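StAR-related lipid transfer protein 13 (Homo sapiens, PDB 2PSO) acts as a GTPase-activating protein for RhoA and as a tumour suppressor in hepatocellular carcinoma cells, and carries a lipid-binding START domain, the part described here. Local coordinates at residues 50-55 with 62-67; 118-123 with 137-142. All blocks are in the same frame, centred on the assembly; numbering follows the deposited sequence.

From the N terminus, helix 37-48 leads into contact 1, where strand 53-55 turns back through six residues to pair with strand 62-66 and close a short hairpin. Strand 76-83, helix 87-96 and strand 109-115 follow before contact 2 opens; there strand 118-125 returns as strand 134-143, closing a hairpin with 13 residues between 118-123 and 137-142. The two loops stand in series, neither nesting nor crossing. Their centres lie about 27 Å apart, on opposite sides of the centre of the chain, yet both belong to the same curved sheet: contact 1 joins it through strand 76-83, contact 2 through strands 109-115 and 151-157.

Contact 1 of 2, residues 50-55 with 62-67; sequences KGWVTC and DLAFKK
Lys-66 reaches across to Trp-52 and lays its aliphatic chain over one face of the indole. CB starts the contact, over the six-membered ring at 4.0 Å from its centroid, a CH-pi approach. CG, set anti to the backbone N (chi1 -175°), lies 3.6 Å from Gly-51 O. CD then runs by Lys-50 O, and bends at chi3 and chi4 carry CE between that carbonyl and the indole, with Trp-52 CE2 at 3.9 Å. The tip, NZ, stands off-centre above the five-membered ring, 5.0 Å from its centroid, as a long cation-pi contact. Lys-78 makes a further cation-pi contact with Trp-52.

Next to the indole the backbones pair antiparallel. Val-53 and Phe-65 form a hydrogen-bonded pair: Val-53 N donates to Phe-65 O at 2.8 Å, almost straight and in the carbonyl plane, while the return bond from Phe-65 N to Val-53 O comes in tilted from the plane of the Val-53 carbonyl. Thr-54 faces Ala-64 as the next, non-hydrogen-bonded pair. On the face with Val-53, Cys-55, Leu-63 and Phe-65, apolar side chains meet. There Phe-65 CG lies between the backbone N and the carbonyl carbon (chi1 61°), and the ring has Val-53 CB over its face, 4.3 Å from the centroid. Cys-55 SG approaches the edge of the same ring, 3.6 Å from Phe-65 CD2; Trp-77 meets Phe-65 edge-to-face and Lys-75 makes a cation-pi contact with it. This is a short antiparallel beta hairpin that follows the N-terminal helix and borders the curved sheet of the START fold.

Contact 2 of 2, residues 118-123 with 137-142; sequences TEIYQY and VVLRTW
The Tyr-121 ring carries the guanidinium of Arg-140 flat on one face, the two planes within 4° of each other and their centres 3.5 Å apart. NH2 sits over the middle of the ring, while NH1 reaches toward CE2. At the guanidinium's edge, close to its plane, lies the carboxylate of Glu-119, with Arg-140 NH2 and Glu-119 OE2 2.8 Å apart in a salt bridge. The bond is bent, 142° at the hydrogen, and meets OE2 on its anti side, out of the carboxylate plane. A third flat group, the indole of Trp-142, has Thr-118 N over one face; Glu-119 OE1 comes within 3.5 Å of its CH2 atom. With CG anti to the backbone N (chi1 -162°), Tyr-121 places its ring against the guanidinium.

Glu-119 with Arg-140 and Tyr-121 with Val-138 are the hydrogen-bonded antiparallel pairs, each joined by two backbone bonds. The alternate residues form the other face: Thr-118 and Thr-141 lie side by side, and Ile-120 CG2 packs against Val-137 CG1 at 4.2 Å.

Helix 87-96 adjoins the charged face, where its Arg-96 makes a salt bridge to Glu-119 OE1 and Leu-95 O receives a weak hydrogen bond from Arg-140 NH1. The buried Glu-119 thus has an arginine at each carboxylate oxygen, which would be expected to favour its ionised form. Arg-140 is in turn held in its plane by the carboxylate and across it by the tyrosine, so Glu-119 links the hairpin's own arginine with Arg-96 of helix 87-96.

Contact 1 of 2, residues 50-55 with 62-67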
loop_
_atom_site.group_PDB
_atom_site.type_symbol
_atom_site.label_atom_id
_atom_site.label_comp_id
_atom_site.label_asym_id
_atom_site.label_seq_id
_atom_site.Cartn_x
_atom_site.Cartn_y
_atom_site.Cartn_z
ATOM N N LYS A 50 -13.987 -13.150 -8.599
ATOM C CA LYS A 50 -13.907 -11.694 -8.545
ATOM C C LYS A 50 -13.578 -11.132 -7.154
ATOM O O LYS A 50 -13.676 -9.926 -6.926
ATOM C CB LYS A 50 -15.197 -11.057 -9.099
ATOM C CG LYS A 50 -15.720 -11.679 -10.398
ATOM C CD LYS A 50 -16.269 -10.633 -11.363
ATOM C CE LYS A 50 -17.143 -11.266 -12.461
ATOM N NZ LYS A 50 -16.603 -12.572 -13.001
ATOM N N GLY A 51 -13.172 -12.008 -6.240
ATOM C CA GLY A 51 -12.782 -11.603 -4.885
ATOM C C GLY A 51 -11.317 -11.860 -4.536
ATOM O O GLY A 51 -10.446 -11.900 -5.413
ATOM N N TRP A 52 -11.044 -12.074 -3.256
ATOM C CA TRP A 52 -9.663 -12.041 -2.792
ATOM C C TRP A 52 -8.949 -13.376 -2.842
ATOM O O TRP A 52 -9.372 -14.324 -2.192
ATOM C CB TRP A 52 -9.571 -11.442 -1.376
ATOM C CG TRP A 52 -9.915 -9.958 -1.309
ATOM C CD1 TRP A 52 -11.057 -9.417 -0.805
ATOM C CD2 TRP A 52 -9.113 -8.851 -1.764
ATOM N NE1 TRP A 52 -11.023 -8.052 -0.921
ATOM C CE2 TRP A 52 -9.838 -7.676 -1.496
ATOM C CE3 TRP A 52 -7.861 -8.742 -2.363
ATOM C CZ2 TRP A 52 -9.358 -6.401 -1.817
ATOM C CZ3 TRP A 52 -7.383 -7.474 -2.672
ATOM C CH2 TRP A 52 -8.136 -6.322 -2.400
ATOM N N VAL A 53 -7.846 -13.438 -3.583
ATOM C CA VAL A 53 -7.032 -14.660 -3.648
ATOM C C VAL A 53 -5.837 -14.605 -2.698
ATOM O O VAL A 53 -4.929 -13.797 -2.908
ATOM C CB VAL A 53 -6.485 -14.892 -5.070
ATOM C CG1 VAL A 53 -5.561 -16.092 -5.086
ATOM C CG2 VAL A 53 -7.628 -15.053 -6.059
ATOM N N THR A 54 -5.815 -15.470 -1.682
ATOM C CA THR A 54 -4.793 -15.393 -0.637
ATOM C C THR A 54 -3.382 -15.843 -1.049
ATOM O O THR A 54 -3.216 -16.607 -1.968
ATOM C CB THR A 54 -5.273 -16.080 0.675
ATOM O OG1 THR A 54 -5.007 -17.487 0.652
ATOM C CG2 THR A 54 -6.765 -15.856 0.858
ATOM N N CYS A 55 -2.357 -15.338 -0.374
ATOM C CA CYS A 55 -0.978 -15.717 -0.672
ATOM C C CYS A 55 -0.222 -16.131 0.561
ATOM O O CYS A 55 -0.651 -15.884 1.682
ATOM C CB CYS A 55 -0.210 -14.567 -1.291
ATOM S SG CYS A 55 -1.042 -13.842 -2.669
ATOM N N ASP A 62 -0.954 -11.092 6.657
ATOM C CA ASP A 62 -1.937 -11.627 5.732
ATOM C C ASP A 62 -1.901 -10.889 4.394
ATOM O O ASP A 62 -2.269 -9.722 4.326
ATOM C CB ASP A 62 -3.326 -11.521 6.341
ATOM C CG ASP A 62 -3.613 -12.643 7.341
ATOM O OD1 ASP A 62 -2.654 -13.267 7.888
ATOM O OD2 ASP A 62 -4.811 -12.907 7.586
ATOM N N LEU A 63 -1.475 -11.574 3.335
ATOM C CA LEU A 63 -1.518 -11.044 1.960
ATOM C C LEU A 63 -2.634 -11.670 1.086
ATOM O O LEU A 63 -3.050 -12.817 1.323
ATOM C CB LEU A 63 -0.183 -11.333 1.302
ATOM C CG LEU A 63 0.153 -10.572 0.036
ATOM C CD1 LEU A 63 -0.198 -9.130 0.259
ATOM C CD2 LEU A 63 1.640 -10.769 -0.225
ATOM N N ALA A 64 -3.106 -10.921 0.081
ATOM C CA ALA A 64 -4.111 -11.397 -0.885
ATOM C C ALA A 64 -4.178 -10.471 -2.095
ATOM O O ALA A 64 -3.746 -9.324 -2.012
ATOM C CB ALA A 64 -5.476 -11.502 -0.247
ATOM N N PHE A 65 -4.689 -10.962 -3.230
ATOM C CA PHE A 65 -4.905 -10.058 -4.362
ATOM C C PHE A 65 -6.226 -10.218 -5.070
ATOM O O PHE A 65 -7.061 -11.041 -4.704
ATOM C CB PHE A 65 -3.756 -10.064 -5.363
ATOM C CG PHE A 65 -3.508 -11.386 -6.004
ATOM C CD1 PHE A 65 -4.171 -11.745 -7.179
ATOM C CD2 PHE A 65 -2.573 -12.256 -5.478
ATOM C CE1 PHE A 65 -3.934 -12.950 -7.787
ATOM C CE2 PHE A 65 -2.319 -13.478 -6.099
ATOM C CZ PHE A 65 -3.011 -13.826 -7.249
ATOM N N LYS A 66 -6.411 -9.424 -6.103
ATOM C CA LYS A 66 -7.687 -9.378 -6.748
ATOM C C LYS A 66 -7.479 -8.786 -8.139
ATOM O O LYS A 66 -6.737 -7.804 -8.305
ATOM C CB LYS A 66 -8.653 -8.512 -5.921
ATOM C CG LYS A 66 -10.065 -8.485 -6.455
ATOM C CD LYS A 66 -10.868 -7.323 -5.956
ATOM C CE LYS A 66 -11.805 -7.729 -4.830
ATOM N NZ LYS A 66 -13.050 -6.889 -4.864
ATOM N N LYS A 67 -8.097 -9.413 -9.139
ATOM C CA LYS A 67 -8.165 -8.837 -10.469
ATOM C C LYS A 67 -9.366 -7.909 -10.440
ATOM O O LYS A 67 -10.424 -8.263 -9.917
ATOM C CB LYS A 67 -8.353 -9.939 -11.520
#

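Contact 2 of 2, residues 118-123 with 137-142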
loop_
_atom_site.group_PDB
_atom_site.type_symbol
_atom_site.label_atom_id
_atom_site.label_comp_id
_atom_site.label_asym_id
_atom_site.label_seq_id
_atom_site.Cartn_x
_atom_site.Cartn_y
_atom_site.Cartn_z
ATOM N N THR A 118 -7.860 16.988 4.629
ATOM C CA THR A 118 -7.421 16.574 3.320
ATOM C C THR A 118 -6.292 17.487 2.848
ATOM O O THR A 118 -6.308 18.701 3.125
ATOM C CB THR A 118 -8.559 16.555 2.249
ATOM O OG1 THR A 118 -8.643 17.824 1.613
ATOM C CG2 THR A 118 -9.915 16.222 2.832
ATOM N N GLU A 119 -5.332 16.903 2.121
ATOM C CA GLU A 119 -4.133 17.616 1.721
ATOM C C GLU A 119 -3.455 17.020 0.481
ATOM O O GLU A 119 -3.757 15.898 0.047
ATOM C CB GLU A 119 -3.147 17.655 2.888
ATOM C CG GLU A 119 -2.080 16.591 2.910
ATOM C CD GLU A 119 -1.361 16.529 4.256
ATOM O OE1 GLU A 119 -1.797 17.239 5.199
ATOM O OE2 GLU A 119 -0.364 15.770 4.394
ATOM N N ILE A 120 -2.539 17.792 -0.094
ATOM C CA ILE A 120 -1.687 17.283 -1.136
ATOM C C ILE A 120 -0.265 17.039 -0.615
ATOM O O ILE A 120 0.461 17.952 -0.192
ATOM C CB ILE A 120 -1.682 18.227 -2.315
ATOM C CG1 ILE A 120 -3.074 18.278 -2.896
ATOM C CG2 ILE A 120 -0.720 17.751 -3.369
ATOM C CD1 ILE A 120 -3.082 18.952 -4.177
ATOM N N TYR A 121 0.139 15.792 -0.631
ATOM C CA TYR A 121 1.361 15.433 0.048
ATOM C C TYR A 121 2.323 14.955 -1.001
ATOM O O TYR A 121 1.917 14.351 -1.981
ATOM C CB TYR A 121 1.060 14.320 1.052
ATOM C CG TYR A 121 2.095 14.137 2.105
ATOM C CD1 TYR A 121 2.371 15.148 3.008
ATOM C CD2 TYR A 121 2.796 12.947 2.217
ATOM C CE1 TYR A 121 3.311 14.986 3.986
ATOM C CE2 TYR A 121 3.744 12.764 3.215
ATOM C CZ TYR A 121 3.996 13.789 4.092
ATOM O OH TYR A 121 4.951 13.642 5.068
ATOM N N GLN A 122 3.601 15.212 -0.813
ATOM C CA GLN A 122 4.570 14.783 -1.813
ATOM C C GLN A 122 5.774 14.177 -1.152
ATOM O O GLN A 122 6.387 14.808 -0.317
ATOM C CB GLN A 122 4.984 15.976 -2.674
ATOM C CG GLN A 122 6.331 15.865 -3.327
ATOM C CD GLN A 122 7.063 17.191 -3.308
ATOM O OE1 GLN A 122 7.942 17.411 -2.480
ATOM N NE2 GLN A 122 6.693 18.087 -4.198
ATOM N N TYR A 123 6.099 12.945 -1.514
ATOM C CA TYR A 123 7.293 12.302 -0.991
ATOM C C TYR A 123 8.081 11.587 -2.060
ATOM O O TYR A 123 7.597 11.395 -3.165
ATOM C CB TYR A 123 6.950 11.306 0.107
ATOM C CG TYR A 123 5.928 10.223 -0.252
ATOM C CD1 TYR A 123 6.332 8.943 -0.654
ATOM C CD2 TYR A 123 4.560 10.469 -0.142
ATOM C CE1 TYR A 123 5.401 7.946 -0.950
ATOM C CE2 TYR A 123 3.630 9.491 -0.447
ATOM C CZ TYR A 123 4.050 8.232 -0.845
ATOM O OH TYR A 123 3.090 7.272 -1.118
ATOM N N VAL A 137 3.037 12.162 -5.440
ATOM C CA VAL A 137 2.346 13.403 -5.201
ATOM C C VAL A 137 0.920 12.976 -5.142
ATOM O O VAL A 137 0.374 12.466 -6.102
ATOM C CB VAL A 137 2.499 14.400 -6.360
ATOM C CG1 VAL A 137 1.655 15.649 -6.096
ATOM C CG2 VAL A 137 3.975 14.748 -6.579
ATOM N N VAL A 138 0.300 13.196 -4.007
ATOM C CA VAL A 138 -0.903 12.489 -3.702
ATOM C C VAL A 138 -1.928 13.397 -3.024
ATOM O O VAL A 138 -1.560 14.313 -2.303
ATOM C CB VAL A 138 -0.492 11.305 -2.848
ATOM C CG1 VAL A 138 -1.401 11.126 -1.664
ATOM C CG2 VAL A 138 -0.428 10.093 -3.706
ATOM N N LEU A 139 -3.205 13.196 -3.326
ATOM C CA LEU A 139 -4.287 13.746 -2.539
ATOM C C LEU A 139 -4.574 12.747 -1.379
ATOM O O LEU A 139 -4.903 11.595 -1.643
ATOM C CB LEU A 139 -5.489 13.861 -3.468
ATOM C CG LEU A 139 -6.852 14.362 -2.972
ATOM C CD1 LEU A 139 -6.780 15.820 -2.611
ATOM C CD2 LEU A 139 -7.929 14.149 -4.040
ATOM N N ARG A 140 -4.405 13.125 -0.114
ATOM C CA ARG A 140 -4.742 12.203 0.999
ATOM C C ARG A 140 -5.827 12.854 1.779
ATOM O O ARG A 140 -5.794 14.061 1.985
ATOM C CB ARG A 140 -3.621 12.023 2.042
ATOM C CG ARG A 140 -2.235 12.180 1.569
ATOM C CD ARG A 140 -1.400 12.668 2.687
ATOM N NE ARG A 140 -0.422 11.690 3.129
ATOM C CZ ARG A 140 0.435 11.903 4.114
ATOM N NH1 ARG A 140 1.286 10.955 4.460
ATOM N NH2 ARG A 140 0.454 13.074 4.739
ATOM N N THR A 141 -6.739 12.058 2.296
ATOM C CA THR A 141 -7.670 12.571 3.237
ATOM C C THR A 141 -7.728 11.517 4.327
ATOM O O THR A 141 -7.435 10.361 4.064
ATOM C CB THR A 141 -9.060 12.869 2.558
ATOM O OG1 THR A 141 -10.081 13.049 3.554
ATOM C CG2 THR A 141 -9.475 11.767 1.608
ATOM N N TRP A 142 -8.050 11.888 5.560
ATOM C CA TRP A 142 -8.060 10.880 6.616
ATOM C C TRP A 142 -9.232 11.153 7.497
ATOM O O TRP A 142 -9.782 12.239 7.448
ATOM C CB TRP A 142 -6.785 10.879 7.424
ATOM C CG TRP A 142 -6.412 12.198 7.990
ATOM C CD1 TRP A 142 -6.593 12.609 9.269
ATOM C CD2 TRP A 142 -5.757 13.287 7.306
ATOM N NE1 TRP A 142 -6.116 13.894 9.430
ATOM C CE2 TRP A 142 -5.603 14.334 8.242
ATOM C CE3 TRP A 142 -5.317 13.485 5.989
ATOM C CZ2 TRP A 142 -5.042 15.565 7.909
ATOM C CZ3 TRP A 142 -4.756 14.711 5.657
ATOM C CH2 TRP A 142 -4.614 15.735 6.621
#